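Putative oxidoreductase with NAD(P)-binding Rossmann-fold domain (Clostridium difficile, PDB 3UUW) probably catalyses NAD(P)-dependent oxidation or reduction of a still unidentified substrate, as expected for a Gfo/Idh/MocA-family dehydrogenase with a Rossmann-fold nucleotide-binding domain. Local coordinates at residues 95-99 / 165-170. Where two conformers were deposited one is given. Residues are numbered along the deposited sequence.
Sequences VDKPL and IDDYIH
Lys97 lays its aliphatic chain over Ile169 and His170, its CD 3.6 Å from Ile169 CG2 and 3.5 Å from His170 NE2, approaching the imidazole obliquely. It belongs to Asp96-Lys97-Pro98, this protein's version of the Glu-Lys-Pro motif of Gfo/Idh/MocA dehydrogenases, in the loop between Rossmann strand 92-95 and helix 103-116. Build residues 96-98 extended, with phi/psi near -70/155, and make the Lys97-Pro98 peptide bond cis. The facing residues, 165-170, are a portion of helix 160-179, which lies against the large C-terminal sheet; a wider pi-type turn spans 165-168. Pro98 and Ile165 have the closest CA atoms, 6.8 Å apart.

Both Lys97 and Pro98 direct their CA-to-CB bonds toward the helix. Pro98 contributes apolar contacts: its CG sits 3.4 Å from Ile165 CG2 and its CB 4.1 Å from Ile169 CD1, with Leu300 of helix 295-305 also touching both isoleucines. Lys97 adds a polar end to its aliphatic packing. Chi1 and chi2 near p bend the chain, chi3 is about -105°, and chi4 is t, which brings NZ to the helix backbone. There Lys97 NZ donates to Asp166 O at 2.8 Å and forms a salt bridge with Asp166 OD1 at 3.1 Å.

A lysine just after a strand of the Rossmann sheet, facing an Asp and a His four residues apart on a helix of the second domain, is the active-site pattern of this family, so Lys97, Asp166 and His170 probably line the catalytic cleft. One water joins two of them, 3.1 Å from Lys97 NZ, whose proton it accepts, and 3.0 Å from His170 NE2.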
ATOM      1  N   VAL A  95     -11.556  34.899  -6.889  1.00 14.62           N
ATOM      2  CA  VAL A  95     -10.894  35.153  -5.594  1.00 14.09           C
ATOM      3  C   VAL A  95     -10.763  33.844  -4.809  1.00 16.27           C
ATOM      4  O   VAL A  95     -11.636  32.977  -4.869  1.00 15.39           O
ATOM      5  CB  VAL A  95     -11.683  36.243  -4.767  1.00 14.64           C
ATOM      6  CG1 VAL A  95     -13.076  35.725  -4.373  1.00 16.74           C
ATOM      7  CG2 VAL A  95     -10.944  36.648  -3.563  1.00 15.09           C
ATOM      8  N   ASP A  96      -9.663  33.694  -4.076  1.00 18.47           N
ATOM      9  CA  ASP A  96      -9.539  32.557  -3.167  1.00 20.23           C
ATOM     10  C   ASP A  96     -10.577  32.632  -2.060  1.00 20.07           C
ATOM     11  O   ASP A  96     -11.091  33.721  -1.729  1.00 21.59           O
ATOM     12  CB  ASP A  96      -8.150  32.471  -2.579  1.00 21.97           C
ATOM     13  CG  ASP A  96      -7.171  31.887  -3.565  1.00 25.40           C
ATOM     14  OD1 ASP A  96      -7.399  30.727  -4.039  1.00 26.31           O
ATOM     15  OD2 ASP A  96      -6.192  32.577  -3.873  1.00 28.78           O
ATOM     16  N   LYS A  97     -10.901  31.469  -1.506  1.00 19.64           N
ATOM     17  CA  LYS A  97     -11.872  31.389  -0.433  1.00 20.93           C
ATOM     18  C   LYS A  97     -11.306  32.007   0.839  1.00 20.76           C
ATOM     19  O   LYS A  97     -10.081  32.077   1.002  1.00 22.97           O
ATOM     20  CB  LYS A  97     -12.332  29.933  -0.204  1.00 21.12           C
ATOM     21  CG  LYS A  97     -11.266  28.814  -0.075  1.00 25.24           C
ATOM     22  CD  LYS A  97     -10.441  28.879   1.207  1.00 31.21           C
ATOM     23  CE  LYS A  97      -9.057  29.404   0.946  1.00 32.53           C
ATOM     24  NZ  LYS A  97      -8.298  29.647   2.191  1.00 31.96           N
ATOM     25  N   PRO A  98     -12.175  32.542   1.704  1.00 20.25           N
ATOM     26  CA  PRO A  98     -13.612  32.735   1.509  1.00 19.48           C
ATOM     27  C   PRO A  98     -13.835  34.037   0.725  1.00 19.14           C
ATOM     28  O   PRO A  98     -12.915  34.859   0.601  1.00 18.73           O
ATOM     29  CB  PRO A  98     -14.117  32.873   2.936  1.00 20.44           C
ATOM     30  CG  PRO A  98     -13.033  33.590   3.615  1.00 21.32           C
ATOM     31  CD  PRO A  98     -11.749  33.054   3.017  1.00 21.22           C
ATOM     32  N   LEU A  99     -15.034  34.234   0.213  1.00 18.88           N
ATOM     33  CA  LEU A  99     -15.352  35.423  -0.588  1.00 17.60           C
ATOM     34  C   LEU A  99     -14.972  36.702   0.173  1.00 19.48           C
ATOM     35  O   LEU A  99     -14.173  37.511  -0.305  1.00 18.83           O
ATOM     36  CB  LEU A  99     -16.835  35.422  -0.918  1.00 16.91           C
ATOM     37  CG  LEU A  99     -17.389  36.596  -1.720  1.00 17.33           C
ATOM     38  CD1 LEU A  99     -16.488  36.920  -2.919  1.00 16.83           C
ATOM     39  CD2 LEU A  99     -18.817  36.303  -2.194  1.00 16.83           C
ATOM     40  N   ILE A 165     -12.673  29.190   8.891  0.50 23.57           N
ATOM     41  CA  ILE A 165     -13.047  29.890   7.670  0.50 24.41           C
ATOM     42  C   ILE A 165     -12.009  29.757   6.559  0.50 24.96           C
ATOM     43  O   ILE A 165     -12.352  29.748   5.379  0.50 25.20           O
ATOM     44  CB  ILE A 165     -13.279  31.396   7.959  0.50 25.57           C
ATOM     45  CG1 ILE A 165     -14.441  31.580   8.934  0.50 26.43           C
ATOM     46  CG2 ILE A 165     -13.595  32.131   6.682  0.50 26.51           C
ATOM     47  CD1 ILE A 165     -15.766  31.114   8.371  0.50 25.98           C
ATOM     48  N   ASP A 166     -10.750  29.623   6.960  1.00 26.13           N
ATOM     49  CA  ASP A 166      -9.604  29.580   6.050  1.00 27.54           C
ATOM     50  C   ASP A 166      -9.302  28.185   5.517  1.00 27.08           C
ATOM     51  O   ASP A 166      -8.900  28.040   4.363  1.00 27.93           O
ATOM     52  CB  ASP A 166      -8.364  30.099   6.784  1.00 30.54           C
ATOM     53  CG  ASP A 166      -7.176  30.306   5.866  1.00 35.73           C
ATOM     54  OD1 ASP A 166      -7.337  30.952   4.803  1.00 39.49           O
ATOM     55  OD2 ASP A 166      -6.068  29.847   6.228  1.00 41.46           O
ATOM     56  N   ASP A 167      -9.479  27.163   6.355  1.00 25.69           N
ATOM     57  CA  ASP A 167      -9.093  25.812   5.971  1.00 25.25           C
ATOM     58  C   ASP A 167     -10.189  24.764   6.111  1.00 21.69           C
ATOM     59  O   ASP A 167     -10.412  23.991   5.186  1.00 22.55           O
ATOM     60  CB  ASP A 167      -7.859  25.381   6.738  1.00 25.74           C
ATOM     61  CG  ASP A 167      -7.104  24.246   6.044  1.00 30.53           C
ATOM     62  OD1 ASP A 167      -7.497  23.832   4.925  1.00 38.67           O
ATOM     63  OD2 ASP A 167      -6.110  23.761   6.621  1.00 38.67           O
ATOM     64  N   TYR A 168     -10.894  24.731   7.239  1.00 19.67           N
ATOM     65  CA  TYR A 168     -11.979  23.762   7.394  1.00 16.64           C
ATOM     66  C   TYR A 168     -13.065  23.991   6.344  1.00 17.65           C
ATOM     67  O   TYR A 168     -13.809  23.070   6.006  1.00 18.12           O
ATOM     68  CB  TYR A 168     -12.591  23.850   8.772  1.00 17.66           C
ATOM     69  CG  TYR A 168     -13.529  22.731   9.175  1.00 15.16           C
ATOM     70  CD1 TYR A 168     -13.153  21.385   9.080  1.00 17.13           C
ATOM     71  CD2 TYR A 168     -14.742  23.017   9.747  1.00 15.64           C
ATOM     72  CE1 TYR A 168     -14.016  20.354   9.507  1.00 15.57           C
ATOM     73  CE2 TYR A 168     -15.626  21.988  10.170  1.00 15.22           C
ATOM     74  CZ  TYR A 168     -15.243  20.667  10.067  1.00 16.28           C
ATOM     75  OH  TYR A 168     -16.106  19.679  10.519  1.00 16.74           O
ATOM     76  N   ILE A 169     -13.118  25.206   5.809  1.00 18.22           N
ATOM     77  CA  ILE A 169     -14.096  25.554   4.784  1.00 18.01           C
ATOM     78  C   ILE A 169     -13.958  24.629   3.577  1.00 17.55           C
ATOM     79  O   ILE A 169     -14.955  24.326   2.911  1.00 17.53           O
ATOM     80  CB  ILE A 169     -13.987  27.051   4.363  1.00 18.66           C
ATOM     81  CG1 ILE A 169     -15.225  27.499   3.575  1.00 18.37           C
ATOM     82  CG2 ILE A 169     -12.701  27.302   3.556  1.00 22.06           C
ATOM     83  CD1 ILE A 169     -15.258  29.008   3.356  1.00 20.09           C
ATOM     84  N   HIS A 170     -12.737  24.190   3.279  1.00 17.99           N
ATOM     85  CA  HIS A 170     -12.539  23.254   2.170  1.00 18.36           C
ATOM     86  C   HIS A 170     -13.223  21.918   2.407  1.00 17.66           C
ATOM     87  O   HIS A 170     -13.789  21.340   1.477  1.00 17.97           O
ATOM     88  CB  HIS A 170     -11.062  22.994   1.893  1.00 18.98           C
ATOM     89  CG  HIS A 170     -10.372  24.114   1.195  1.00 21.51           C
ATOM     90  ND1 HIS A 170     -10.743  24.559  -0.058  1.00 26.09           N
ATOM     91  CD2 HIS A 170      -9.297  24.853   1.556  1.00 26.64           C
ATOM     92  CE1 HIS A 170      -9.939  25.541  -0.427  1.00 30.79           C
ATOM     93  NE2 HIS A 170      -9.045  25.732   0.532  1.00 28.31           N
TER
HETATM   94  O   HOH W   1      -6.641  27.158   1.519  1.00 36.59           O